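Local structure of pesticidal crystal protein Cry2Aa (Bacillus thuringiensis serovar kurstaki, 1I5P) at residues A[49-54]-A[90-95]; A[55-60]-A[79-84]; A[173-178]-A[249-254]; A[219-224]-A[578-583]; A[255-260]-A[517-522]. The protein kills dipteran and lepidopteran larvae as an insecticidal toxin, binding to midgut epithelial cells and promoting their colloidosmotic lysis. All coordinates share one frame; numbering follows the deposited sequence.

Contact 1 (A[49-54]-A[90-95]); sequences YVAPVV and MQDILR
Ile93 of helix 88-101 meets Ala51, Val53 and Val54 at the approach to helix 53-65, a largely apolar seam in the helical bundle of this three-domain delta-endotoxin. From its CB, CG1 of Ile93 lies anti to the carbonyl carbon (chi1 -78°) and comes to rest against Ala51 CB, 3.6 Å from Ile93 CG1. One bond further on, CD1 meets both valines on one side: Val53 CG1 is 3.8 Å from Ile93 CD1, and the two side chains cross at about a right angle. Val54 CG1 is a looser neighbour, 4.2 Å from the same Ile93 CD1. The other branch of Ile93, CG2, turns to helix 170-193, where it packs on Pro175. The backbone of segment 49-54 turns here, with Val54 N bonded to Ala51 O. Val53 also reaches Ile80 and Ile81 of helix 74-81, and Val54 reaches Asn251 of helix 238-259, joining the seam to the rest of the bundle. At the more open end of the contact, the carboxylate of Asp92 comes up to the methyl of Ala51, with Asp92 OD2 3.6 Å from Ala51 CB.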
# COMPACT_ATOMS: atom_id res chain seq x y z
N TYR A 49 15.28 -6.34 4.59
CA TYR A 49 16.44 -6.38 3.71
C TYR A 49 16.06 -5.46 2.56
O TYR A 49 16.67 -5.48 1.49
CB TYR A 49 16.74 -7.80 3.22
CG TYR A 49 17.63 -8.57 4.17
CD1 TYR A 49 17.09 -9.38 5.17
CD2 TYR A 49 19.02 -8.42 4.13
CE1 TYR A 49 17.91 -10.01 6.11
CE2 TYR A 49 19.84 -9.04 5.06
CZ TYR A 49 19.28 -9.83 6.05
OH TYR A 49 20.11 -10.42 6.99
N VAL A 50 15.03 -4.66 2.80
CA VAL A 50 14.55 -3.71 1.81
C VAL A 50 15.51 -2.53 1.80
O VAL A 50 15.87 -2.00 2.84
CB VAL A 50 13.13 -3.18 2.16
CG1 VAL A 50 12.75 -2.04 1.20
CG2 VAL A 50 12.12 -4.30 2.06
N ALA A 51 15.94 -2.13 0.60
CA ALA A 51 16.85 -1.00 0.45
C ALA A 51 16.02 0.26 0.65
O ALA A 51 15.04 0.48 -0.06
CB ALA A 51 17.46 -1.02 -0.95
N PRO A 52 16.39 1.09 1.63
CA PRO A 52 15.68 2.34 1.92
C PRO A 52 15.42 3.25 0.72
O PRO A 52 14.43 3.98 0.71
CB PRO A 52 16.56 3.01 2.97
CG PRO A 52 17.93 2.45 2.67
CD PRO A 52 17.60 1.00 2.47
N VAL A 53 16.30 3.23 -0.27
CA VAL A 53 16.11 4.08 -1.44
C VAL A 53 14.76 3.83 -2.12
O VAL A 53 14.19 4.74 -2.73
CB VAL A 53 17.24 3.86 -2.48
CG1 VAL A 53 17.15 2.47 -3.09
CG2 VAL A 53 17.16 4.93 -3.56
N VAL A 54 14.25 2.61 -2.03
CA VAL A 54 12.97 2.31 -2.68
C VAL A 54 11.88 3.18 -2.08
O VAL A 54 10.98 3.65 -2.78
CB VAL A 54 12.58 0.80 -2.56
CG1 VAL A 54 13.72 -0.07 -3.08
CG2 VAL A 54 12.25 0.45 -1.11
N MET A 90 21.72 0.61 -6.53
CA MET A 90 21.09 -0.39 -7.37
C MET A 90 21.78 -1.73 -7.09
O MET A 90 21.12 -2.77 -7.02
CB MET A 90 21.24 -0.02 -8.85
CG MET A 90 20.35 1.12 -9.29
SD MET A 90 18.60 0.69 -9.15
CE MET A 90 18.27 0.09 -10.82
N GLN A 91 23.10 -1.70 -6.92
CA GLN A 91 23.82 -2.93 -6.65
C GLN A 91 23.35 -3.52 -5.33
O GLN A 91 23.22 -4.73 -5.19
CB GLN A 91 25.34 -2.69 -6.60
CG GLN A 91 25.94 -2.19 -7.90
CD GLN A 91 27.45 -2.03 -7.82
OE1 GLN A 91 28.02 -1.93 -6.73
NE2 GLN A 91 28.11 -1.99 -8.98
N ASP A 92 23.09 -2.65 -4.35
CA ASP A 92 22.64 -3.11 -3.04
C ASP A 92 21.23 -3.69 -3.09
O ASP A 92 20.91 -4.63 -2.37
CB ASP A 92 22.69 -1.96 -2.04
CG ASP A 92 22.07 -2.33 -0.71
OD1 ASP A 92 22.71 -3.08 0.06
OD2 ASP A 92 20.93 -1.88 -0.44
N ILE A 93 20.38 -3.11 -3.93
CA ILE A 93 19.02 -3.61 -4.08
C ILE A 93 19.09 -5.06 -4.54
O ILE A 93 18.41 -5.93 -4.00
CB ILE A 93 18.23 -2.79 -5.12
CG1 ILE A 93 17.79 -1.46 -4.49
CG2 ILE A 93 17.03 -3.58 -5.63
CD1 ILE A 93 17.10 -0.51 -5.46
N LEU A 94 19.93 -5.32 -5.55
CA LEU A 94 20.10 -6.66 -6.08
C LEU A 94 20.64 -7.60 -5.02
O LEU A 94 20.15 -8.71 -4.85
CB LEU A 94 21.06 -6.67 -7.26
CG LEU A 94 21.53 -8.07 -7.66
CD1 LEU A 94 20.36 -8.89 -8.23
CD2 LEU A 94 22.65 -7.97 -8.68
N ARG A 95 21.67 -7.16 -4.31
CA ARG A 95 22.26 -8.01 -3.30
C ARG A 95 21.37 -8.27 -2.09
O ARG A 95 21.38 -9.37 -1.55
CB ARG A 95 23.62 -7.44 -2.89
CG ARG A 95 24.58 -7.42 -4.08
CD ARG A 95 24.37 -8.65 -4.97
NE ARG A 95 25.38 -8.85 -6.00
CZ ARG A 95 26.45 -9.63 -5.87
NH1 ARG A 95 26.65 -10.29 -4.74
NH2 ARG A 95 27.30 -9.77 -6.87

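Contact 2 (A[55-60]-A[79-84]); sequences GTVSSF and GIIFPS
Gly55 O, in the turn that carries Thr56 and Val57 onto Ile80, is gripped by two donors of Ser59: the hydroxyl, with Ser59 OG 2.8 Å from Gly55 O, and the backbone N-H. They reach the carbonyl oxygen from opposite faces of its plane, the hydroxyl tilted 30° out of it, and both come from within helix 53-65. The side turned to helix 74-81 is apolar, and Ile80 fills it with two branches. Its CG2, anti to the backbone N, touches a pair of methyls on successive residues, Val57 CG2 at 3.8 Å from Ile80 CG2 and Thr56 CG2 at 3.9 Å from the same Ile80 CG2. Its longer branch ends at CD1, which sits over one face of the Phe60 ring in a CH-pi contact. Ile80 CD1 is 4.0 Å from the centroid of the Phe60 ring and 25° off the ring normal, displaced toward the CG and CD1 atoms of the rim. Ile81 adds only a distant touch through CD1 to Val57. Leu31 of helix 31-44 touches both Phe60 and Ile80, while Gln179 of helix 170-193 lies against Val57 and Ile81. The pairing of helices 53-65 and 74-81 is thus contacted by two further helices of the N-terminal bundle, with Met90 of helix 88-101 packed on Ile81.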
# COMPACT_ATOMS: atom_id res chain seq x y z
N GLY A 55 11.98 3.41 -0.77
CA GLY A 55 11.01 4.24 -0.08
C GLY A 55 11.13 5.69 -0.51
O GLY A 55 10.13 6.37 -0.70
N THR A 56 12.37 6.16 -0.68
CA THR A 56 12.60 7.53 -1.11
C THR A 56 12.07 7.74 -2.52
O THR A 56 11.38 8.72 -2.80
CB THR A 56 14.11 7.87 -1.10
OG1 THR A 56 14.65 7.65 0.21
CG2 THR A 56 14.31 9.34 -1.47
N VAL A 57 12.39 6.81 -3.42
CA VAL A 57 11.95 6.93 -4.81
C VAL A 57 10.43 6.94 -4.93
O VAL A 57 9.86 7.77 -5.63
CB VAL A 57 12.51 5.78 -5.68
CG1 VAL A 57 11.95 5.88 -7.10
CG2 VAL A 57 14.03 5.85 -5.72
N SER A 58 9.77 6.02 -4.24
CA SER A 58 8.32 5.96 -4.30
C SER A 58 7.72 7.26 -3.75
O SER A 58 6.80 7.82 -4.34
CB SER A 58 7.79 4.74 -3.54
OG SER A 58 8.29 4.71 -2.22
N SER A 59 8.26 7.73 -2.63
CA SER A 59 7.77 8.97 -2.02
C SER A 59 7.96 10.11 -3.02
O SER A 59 7.08 10.96 -3.20
CB SER A 59 8.55 9.27 -0.74
OG SER A 59 8.34 8.25 0.22
N PHE A 60 9.11 10.10 -3.68
CA PHE A 60 9.46 11.09 -4.69
C PHE A 60 8.46 11.08 -5.85
O PHE A 60 7.96 12.12 -6.27
CB PHE A 60 10.87 10.80 -5.21
CG PHE A 60 11.22 11.52 -6.48
CD1 PHE A 60 11.57 12.86 -6.47
CD2 PHE A 60 11.22 10.83 -7.70
CE1 PHE A 60 11.92 13.52 -7.64
CE2 PHE A 60 11.57 11.48 -8.88
CZ PHE A 60 11.92 12.84 -8.85
N GLY A 79 19.23 11.48 -9.78
CA GLY A 79 20.01 11.92 -8.63
C GLY A 79 19.74 11.17 -7.34
O GLY A 79 20.54 11.22 -6.41
N ILE A 80 18.61 10.47 -7.28
CA ILE A 80 18.25 9.70 -6.10
C ILE A 80 18.69 8.24 -6.22
O ILE A 80 19.34 7.70 -5.32
CB ILE A 80 16.72 9.72 -5.88
CG1 ILE A 80 16.26 11.14 -5.54
CG2 ILE A 80 16.34 8.73 -4.78
CD1 ILE A 80 14.74 11.29 -5.49
N ILE A 81 18.33 7.62 -7.34
CA ILE A 81 18.65 6.22 -7.58
C ILE A 81 20.11 5.99 -7.99
O ILE A 81 20.64 4.90 -7.82
CB ILE A 81 17.68 5.61 -8.63
CG1 ILE A 81 17.74 4.09 -8.58
CG2 ILE A 81 18.04 6.12 -10.02
CD1 ILE A 81 17.41 3.51 -7.22
N PHE A 82 20.74 7.03 -8.52
CA PHE A 82 22.15 6.98 -8.92
C PHE A 82 22.84 8.19 -8.29
O PHE A 82 23.25 9.11 -8.99
CB PHE A 82 22.31 7.05 -10.44
CG PHE A 82 21.87 5.82 -11.18
CD1 PHE A 82 20.84 5.88 -12.11
CD2 PHE A 82 22.50 4.59 -10.96
CE1 PHE A 82 20.44 4.75 -12.82
CE2 PHE A 82 22.10 3.45 -11.67
CZ PHE A 82 21.07 3.53 -12.60
N PRO A 83 22.94 8.22 -6.95
CA PRO A 83 23.57 9.34 -6.26
C PRO A 83 24.97 9.68 -6.78
O PRO A 83 25.93 8.93 -6.59
CB PRO A 83 23.58 8.88 -4.80
CG PRO A 83 23.58 7.38 -4.92
CD PRO A 83 22.57 7.16 -5.99
N SER A 84 25.05 10.84 -7.43
CA SER A 84 26.28 11.35 -8.01
C SER A 84 26.84 10.41 -9.06
O SER A 84 28.04 10.35 -9.27
CB SER A 84 27.32 11.63 -6.93
OG SER A 84 26.93 12.74 -6.15

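Contact 3 (A[173-178]-A[249-254]); sequences LLPLFA and FLNVFE
Val252 packs its CG2 methyl against the branch point of Leu174, with Leu174 CG 3.7 Å from Val252 CG2, in the close apolar part of the contact. CG2 lies anti to the carbonyl carbon of Val252, and the two side chains cross at about a right angle. Leu174 CD2 also lies near both methyls of the valine. The same CG2 reaches Ala178 CB at 4.1 Å from Val252 CG2, and the ring of Pro175 only loosely, with Pro175 CG 4.3 Å from Val252 CG2. Ala178 CB lies against the backbone, 3.6 Å from Asn251 O. Toward Asn251 the contact turns polar and takes in water. Pro175 CB stands 3.7 Å from Asn251 OD1, the two side chains crossing obliquely, while Asn251 ND2 is held by Tyr247 O a turn earlier in its own helix. Here a water lies in hydrogen-bonding reach of Asn251 O, 2.7 Å from the water oxygen, and of Pro175 O, though not all its acceptors can be served at once. Both helices are irregular at the contact. Helix 173-178 is kinked, the N of Pro175 and Leu176 lacking a bond to the turn before, and helix 249-254 has a wider pi-type turn at 249-253, closed by Glu254 N to Phe249 O. The segment axes approach to 8.3 Å and cross at 48°. Cys223 of helix 202-232 touches Val252 and Leu174, and Ile93 touches Pro175, all parts of the helical bundle characteristic of the N-terminal domain of delta-endotoxins.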
# COMPACT_ATOMS: atom_id res chain seq x y z
N LEU A 173 15.43 -10.26 -10.18
CA LEU A 173 15.75 -9.00 -10.83
C LEU A 173 14.57 -8.03 -10.87
O LEU A 173 14.73 -6.88 -11.26
CB LEU A 173 16.22 -9.28 -12.26
CG LEU A 173 17.51 -10.08 -12.41
CD1 LEU A 173 17.69 -10.52 -13.86
CD2 LEU A 173 18.69 -9.22 -11.96
N LEU A 174 13.40 -8.49 -10.45
CA LEU A 174 12.20 -7.64 -10.50
C LEU A 174 12.39 -6.26 -9.85
O LEU A 174 11.97 -5.25 -10.43
CB LEU A 174 11.01 -8.37 -9.88
CG LEU A 174 9.62 -7.86 -10.31
CD1 LEU A 174 9.49 -7.87 -11.84
CD2 LEU A 174 8.53 -8.71 -9.67
N PRO A 175 13.01 -6.18 -8.66
CA PRO A 175 13.20 -4.87 -8.04
C PRO A 175 14.02 -3.96 -8.96
O PRO A 175 13.67 -2.81 -9.16
CB PRO A 175 13.93 -5.21 -6.74
CG PRO A 175 13.35 -6.54 -6.39
CD PRO A 175 13.41 -7.25 -7.74
N LEU A 176 15.09 -4.50 -9.53
CA LEU A 176 15.93 -3.71 -10.43
C LEU A 176 15.14 -3.31 -11.67
O LEU A 176 15.21 -2.17 -12.12
CB LEU A 176 17.17 -4.50 -10.84
CG LEU A 176 18.26 -4.78 -9.80
CD1 LEU A 176 19.50 -5.33 -10.50
CD2 LEU A 176 18.62 -3.49 -9.06
N PHE A 177 14.39 -4.25 -12.24
CA PHE A 177 13.61 -3.94 -13.42
C PHE A 177 12.60 -2.84 -13.12
O PHE A 177 12.37 -1.95 -13.94
CB PHE A 177 12.87 -5.18 -13.94
CG PHE A 177 11.91 -4.87 -15.06
CD1 PHE A 177 12.37 -4.64 -16.35
CD2 PHE A 177 10.55 -4.71 -14.79
CE1 PHE A 177 11.50 -4.25 -17.36
CE2 PHE A 177 9.67 -4.32 -15.79
CZ PHE A 177 10.14 -4.09 -17.08
N ALA A 178 12.00 -2.89 -11.94
CA ALA A 178 11.02 -1.88 -11.54
C ALA A 178 11.68 -0.51 -11.52
O ALA A 178 11.11 0.46 -12.01
CB ALA A 178 10.46 -2.21 -10.17
N PHE A 249 6.07 -5.42 -2.64
CA PHE A 249 5.22 -4.25 -2.77
C PHE A 249 6.03 -2.97 -2.61
O PHE A 249 5.77 -1.97 -3.29
CB PHE A 249 4.08 -4.31 -1.75
CG PHE A 249 2.80 -4.85 -2.32
CD1 PHE A 249 2.70 -6.19 -2.69
CD2 PHE A 249 1.71 -4.01 -2.55
CE1 PHE A 249 1.54 -6.69 -3.28
CE2 PHE A 249 0.54 -4.49 -3.14
CZ PHE A 249 0.45 -5.84 -3.51
N LEU A 250 7.04 -2.99 -1.74
CA LEU A 250 7.88 -1.81 -1.54
C LEU A 250 8.90 -1.63 -2.66
O LEU A 250 9.21 -0.50 -3.05
CB LEU A 250 8.61 -1.91 -0.20
CG LEU A 250 7.77 -1.62 1.05
CD1 LEU A 250 8.59 -1.90 2.29
CD2 LEU A 250 7.31 -0.17 1.02
N ASN A 251 9.41 -2.75 -3.17
CA ASN A 251 10.41 -2.76 -4.23
C ASN A 251 9.85 -2.72 -5.63
O ASN A 251 10.53 -2.32 -6.58
CB ASN A 251 11.28 -4.01 -4.12
CG ASN A 251 12.46 -3.83 -3.21
OD1 ASN A 251 13.48 -3.26 -3.61
ND2 ASN A 251 12.34 -4.30 -1.97
N VAL A 252 8.60 -3.16 -5.78
CA VAL A 252 8.00 -3.23 -7.10
C VAL A 252 6.61 -2.64 -7.32
O VAL A 252 6.42 -1.80 -8.20
CB VAL A 252 7.96 -4.70 -7.59
CG1 VAL A 252 7.32 -4.79 -8.97
CG2 VAL A 252 9.38 -5.28 -7.60
N PHE A 253 5.63 -3.06 -6.54
CA PHE A 253 4.28 -2.59 -6.78
C PHE A 253 3.87 -1.19 -6.40
O PHE A 253 2.85 -0.69 -6.88
CB PHE A 253 3.30 -3.64 -6.26
CG PHE A 253 3.47 -4.97 -6.93
CD1 PHE A 253 4.15 -6.00 -6.30
CD2 PHE A 253 3.09 -5.13 -8.26
CE1 PHE A 253 4.46 -7.17 -6.98
CE2 PHE A 253 3.39 -6.29 -8.95
CZ PHE A 253 4.08 -7.31 -8.31
N GLU A 254 4.67 -0.53 -5.56
CA GLU A 254 4.37 0.86 -5.23
C GLU A 254 4.57 1.60 -6.54
O GLU A 254 3.85 2.55 -6.86
CB GLU A 254 5.36 1.38 -4.19
CG GLU A 254 4.84 1.32 -2.78
CD GLU A 254 3.62 2.21 -2.58
OE1 GLU A 254 2.62 1.72 -2.01
OE2 GLU A 254 3.66 3.39 -3.00
O HOH W 1 13.15 -1.57 -6.38

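Contact 4 (A[219-224]-A[578-583]); sequences YSNYCI and DGVNDN
Asn221 points the OD1 and ND2 end of its carboxamide at the backbone of Gly579 to Asn581 and grips it at two points. Its CG is anti to the carbonyl carbon (chi1 -71°), which places CG on the side of the other segment. Asn581 N donates to OD1, with 2.8 Å between Asn581 N and Asn221 OD1 and a nearly straight N-H...O angle of 166°. From the other arm of the amide, Asn221 ND2 donates to Gly579 O at 3.1 Å from Asn221 ND2, and that oxygen lies close to the amide plane, 13° out of it. The carboxamide therefore bridges a carbonyl and an N-H two residues apart. Next to it Val580 and Ile224 cross at about a right angle, with Ile224 CD1 4.2 Å from Val580 CG1. The tip of Ile224 also rests on Asn581 O, 3.6 Å from Ile224 CD1, and Ser220 CB meets the methyls of Val580. Val580 packs also on Phe587 of strand 585-597, and Asp582 holds Phe516 N and Gly517 N with its two carboxylate oxygens. Helix 202-232 of the bundle thus meets the C-terminal beta sandwich at the loop leading into the short, weakly bonded strand 581-582, with Val256 and Trp259 of helix 238-259 touching Ser220.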
# COMPACT_ATOMS: atom_id res chain seq x y z
N TYR A 219 5.15 -3.13 -18.95
CA TYR A 219 5.91 -3.21 -17.72
C TYR A 219 5.05 -3.60 -16.53
O TYR A 219 5.49 -4.37 -15.67
CB TYR A 219 6.61 -1.88 -17.46
CG TYR A 219 7.57 -1.46 -18.56
CD1 TYR A 219 8.03 -0.15 -18.64
CD2 TYR A 219 8.02 -2.37 -19.52
CE1 TYR A 219 8.90 0.25 -19.64
CE2 TYR A 219 8.91 -1.98 -20.53
CZ TYR A 219 9.34 -0.66 -20.58
OH TYR A 219 10.19 -0.24 -21.58
N SER A 220 3.83 -3.08 -16.47
CA SER A 220 2.93 -3.39 -15.36
C SER A 220 2.58 -4.87 -15.38
O SER A 220 2.74 -5.56 -14.37
CB SER A 220 1.64 -2.57 -15.44
OG SER A 220 1.87 -1.19 -15.18
N ASN A 221 2.12 -5.35 -16.53
CA ASN A 221 1.75 -6.76 -16.64
C ASN A 221 2.93 -7.68 -16.35
O ASN A 221 2.78 -8.70 -15.67
CB ASN A 221 1.18 -7.06 -18.04
CG ASN A 221 -0.20 -6.44 -18.25
OD1 ASN A 221 -0.89 -6.09 -17.30
ND2 ASN A 221 -0.60 -6.33 -19.52
N TYR A 222 4.12 -7.33 -16.85
CA TYR A 222 5.30 -8.14 -16.60
C TYR A 222 5.58 -8.28 -15.11
O TYR A 222 5.88 -9.37 -14.62
CB TYR A 222 6.53 -7.55 -17.29
CG TYR A 222 7.81 -8.27 -16.92
CD1 TYR A 222 8.11 -9.53 -17.45
CD2 TYR A 222 8.69 -7.72 -15.99
CE1 TYR A 222 9.27 -10.22 -17.06
CE2 TYR A 222 9.84 -8.40 -15.60
CZ TYR A 222 10.13 -9.64 -16.13
OH TYR A 222 11.27 -10.30 -15.72
N CYS A 223 5.48 -7.17 -14.38
CA CYS A 223 5.72 -7.19 -12.93
C CYS A 223 4.67 -8.03 -12.21
O CYS A 223 4.99 -8.86 -11.36
CB CYS A 223 5.71 -5.77 -12.37
SG CYS A 223 7.12 -4.77 -12.84
N ILE A 224 3.41 -7.79 -12.56
CA ILE A 224 2.31 -8.53 -11.94
C ILE A 224 2.42 -10.02 -12.21
O ILE A 224 2.32 -10.83 -11.29
CB ILE A 224 0.96 -8.00 -12.47
CG1 ILE A 224 0.78 -6.55 -12.03
CG2 ILE A 224 -0.19 -8.88 -11.95
CD1 ILE A 224 -0.35 -5.83 -12.73
N ASP A 578 -7.01 0.18 -20.29
CA ASP A 578 -5.67 0.73 -20.42
C ASP A 578 -4.66 -0.36 -20.72
O ASP A 578 -3.47 -0.09 -20.89
CB ASP A 578 -5.30 1.48 -19.15
CG ASP A 578 -5.79 2.92 -19.15
OD1 ASP A 578 -6.91 3.16 -19.64
OD2 ASP A 578 -5.06 3.80 -18.66
N GLY A 579 -5.14 -1.60 -20.78
CA GLY A 579 -4.26 -2.71 -21.09
C GLY A 579 -3.64 -3.44 -19.91
O GLY A 579 -3.03 -4.48 -20.09
N VAL A 580 -3.78 -2.89 -18.71
CA VAL A 580 -3.21 -3.51 -17.52
C VAL A 580 -4.13 -4.58 -16.93
O VAL A 580 -5.28 -4.29 -16.59
CB VAL A 580 -2.93 -2.47 -16.41
CG1 VAL A 580 -2.41 -3.16 -15.16
CG2 VAL A 580 -1.93 -1.44 -16.91
N ASN A 581 -3.62 -5.80 -16.80
CA ASN A 581 -4.42 -6.88 -16.21
C ASN A 581 -3.93 -7.06 -14.78
O ASN A 581 -2.85 -7.62 -14.53
CB ASN A 581 -4.24 -8.19 -16.99
CG ASN A 581 -5.37 -9.17 -16.73
OD1 ASN A 581 -5.65 -9.54 -15.59
ND2 ASN A 581 -6.05 -9.58 -17.80
N ASP A 582 -4.75 -6.58 -13.85
CA ASP A 582 -4.43 -6.62 -12.43
C ASP A 582 -5.29 -7.66 -11.72
O ASP A 582 -6.45 -7.41 -11.41
CB ASP A 582 -4.71 -5.25 -11.81
CG ASP A 582 -3.90 -4.99 -10.56
OD1 ASP A 582 -3.49 -5.96 -9.90
OD2 ASP A 582 -3.68 -3.79 -10.24
N ASN A 583 -4.72 -8.83 -11.47
CA ASN A 583 -5.44 -9.91 -10.80
C ASN A 583 -6.81 -10.18 -11.45
O ASN A 583 -7.80 -10.41 -10.76
CB ASN A 583 -5.61 -9.57 -9.32
CG ASN A 583 -6.15 -10.73 -8.50
OD1 ASN A 583 -5.82 -11.88 -8.76
ND2 ASN A 583 -6.97 -10.42 -7.51

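Contact 5 (A[255-260]-A[517-522]); sequences YVSIWS and GNQGDS
Ser257 carries the contact: its hydroxyl accepts from the backbone of Gln519, with 3.1 Å between Gln519 N and Ser257 OG and an N-H...O angle of 164°. OG lies anti to the carbonyl carbon (chi1 -71°), and it is also bonded to Phe253 O one turn earlier. Gly517 lies against this hydroxyl, its CA 3.1 Å from Ser257 OG and 3.7 Å from Val256 CG1. This fits the tight approach of the chains, since a CB at this position would run into Val256 CG1. The Gln519 side chain, bent at chi2, lies over Ser257 CB, with Gln519 CG 3.8 Å from Ser257 CB. Two waters sit alongside. One, its oxygen 2.6 Å from Ser257 O, is within bonding distance of that atom and Gly517 O, with more acceptors nearby than it has protons. The other donates to Gly517 O and is hydrogen-bonded to Ser260 OG. Outside this, Asp582 OD2 accepts from Gly517 N, holding this end of the loop. Asn518 ND2 is bonded to Met620 O and also to Gly520 O. The contact is an interdomain junction between the end of helix 238-259, in the N-terminal bundle, and a loop of the C-terminal beta sandwich.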
# COMPACT_ATOMS: atom_id res chain seq x y z
N TYR A 255 5.54 1.13 -7.32
CA TYR A 255 5.84 1.74 -8.62
C TYR A 255 4.79 1.37 -9.65
O TYR A 255 4.32 2.23 -10.39
CB TYR A 255 7.22 1.28 -9.09
CG TYR A 255 8.31 1.59 -8.09
CD1 TYR A 255 9.09 0.58 -7.54
CD2 TYR A 255 8.53 2.90 -7.67
CE1 TYR A 255 10.08 0.87 -6.59
CE2 TYR A 255 9.51 3.20 -6.72
CZ TYR A 255 10.28 2.19 -6.19
OH TYR A 255 11.24 2.51 -5.26
N VAL A 256 4.41 0.10 -9.70
CA VAL A 256 3.40 -0.31 -10.66
C VAL A 256 2.14 0.52 -10.45
O VAL A 256 1.49 0.93 -11.42
CB VAL A 256 3.05 -1.80 -10.51
CG1 VAL A 256 1.98 -2.17 -11.52
CG2 VAL A 256 4.30 -2.65 -10.74
N SER A 257 1.81 0.78 -9.19
CA SER A 257 0.62 1.57 -8.84
C SER A 257 0.73 3.05 -9.22
O SER A 257 -0.29 3.72 -9.41
CB SER A 257 0.35 1.47 -7.34
OG SER A 257 -0.12 0.18 -7.00
N ILE A 258 1.95 3.57 -9.31
CA ILE A 258 2.08 4.97 -9.68
C ILE A 258 2.19 5.16 -11.19
O ILE A 258 1.80 6.20 -11.72
CB ILE A 258 3.30 5.64 -8.98
CG1 ILE A 258 3.14 7.16 -9.02
CG2 ILE A 258 4.60 5.23 -9.67
CD1 ILE A 258 1.96 7.68 -8.20
N TRP A 259 2.69 4.14 -11.90
CA TRP A 259 2.85 4.25 -13.36
C TRP A 259 1.54 4.56 -14.08
O TRP A 259 1.50 5.43 -14.95
CB TRP A 259 3.43 2.96 -13.93
CG TRP A 259 4.79 2.61 -13.43
CD1 TRP A 259 5.70 3.45 -12.85
CD2 TRP A 259 5.41 1.32 -13.47
NE1 TRP A 259 6.85 2.76 -12.53
CE2 TRP A 259 6.69 1.45 -12.89
CE3 TRP A 259 5.00 0.06 -13.93
CZ2 TRP A 259 7.57 0.37 -12.77
CZ3 TRP A 259 5.87 -1.01 -13.81
CH2 TRP A 259 7.14 -0.85 -13.23
N SER A 260 0.48 3.84 -13.73
CA SER A 260 -0.81 4.06 -14.38
C SER A 260 -1.45 5.37 -13.93
O SER A 260 -2.58 5.67 -14.32
CB SER A 260 -1.75 2.87 -14.10
OG SER A 260 -1.97 2.69 -12.72
N GLY A 517 -1.35 -3.00 -8.85
CA GLY A 517 -1.01 -1.68 -9.35
C GLY A 517 -2.19 -0.73 -9.28
O GLY A 517 -2.40 0.07 -10.19
N ASN A 518 -2.95 -0.80 -8.19
CA ASN A 518 -4.13 0.03 -8.01
C ASN A 518 -4.13 0.88 -6.74
O ASN A 518 -5.18 1.36 -6.30
CB ASN A 518 -5.37 -0.89 -8.01
CG ASN A 518 -6.67 -0.12 -7.98
OD1 ASN A 518 -6.95 0.69 -8.86
ND2 ASN A 518 -7.49 -0.38 -6.95
N GLN A 519 -2.95 1.07 -6.14
CA GLN A 519 -2.83 1.85 -4.91
C GLN A 519 -3.76 1.29 -3.84
O GLN A 519 -4.38 2.03 -3.08
CB GLN A 519 -3.15 3.33 -5.15
CG GLN A 519 -2.23 4.03 -6.14
CD GLN A 519 -0.81 4.23 -5.62
OE1 GLN A 519 0.04 4.79 -6.31
NE2 GLN A 519 -0.55 3.78 -4.39
N GLY A 520 -3.85 -0.04 -3.78
CA GLY A 520 -4.71 -0.68 -2.80
C GLY A 520 -5.65 -1.64 -3.48
O GLY A 520 -5.70 -1.70 -4.71
N ASP A 521 -6.42 -2.39 -2.70
CA ASP A 521 -7.34 -3.36 -3.29
C ASP A 521 -8.61 -2.70 -3.82
O ASP A 521 -8.88 -1.53 -3.54
CB ASP A 521 -7.69 -4.46 -2.28
CG ASP A 521 -6.46 -5.25 -1.84
OD1 ASP A 521 -5.46 -5.26 -2.59
OD2 ASP A 521 -6.51 -5.86 -0.75
N SER A 522 -9.37 -3.46 -4.59
CA SER A 522 -10.61 -2.95 -5.16
C SER A 522 -11.83 -3.52 -4.43
O SER A 522 -11.71 -4.46 -3.63
CB SER A 522 -10.70 -3.30 -6.65
OG SER A 522 -10.75 -4.70 -6.85
O HOH W 2 -2.78 2.90 -9.51
O HOH W 3 -2.34 -0.14 -12.74

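In the fold
From the N terminus, contact 1 closes a loop from the start of helix 53-65 to helix 88-101, and contact 2 is nested inside it, both using helix 53-65. Contact 3 follows in series and ties helix 170-193 to helix 238-259. Contact 4 opens within that span, at helix 202-232, and runs 354 residues on to strand 581-582, so contacts 3 and 4 cross. Contact 5, from the end of helix 238-259 to loop 517-522, is nested inside contact 4. Contacts 1 to 3 lie within the helical bundle, while contacts 4 and 5, their centres about 10 Å apart, join it to the C-terminal beta sandwich.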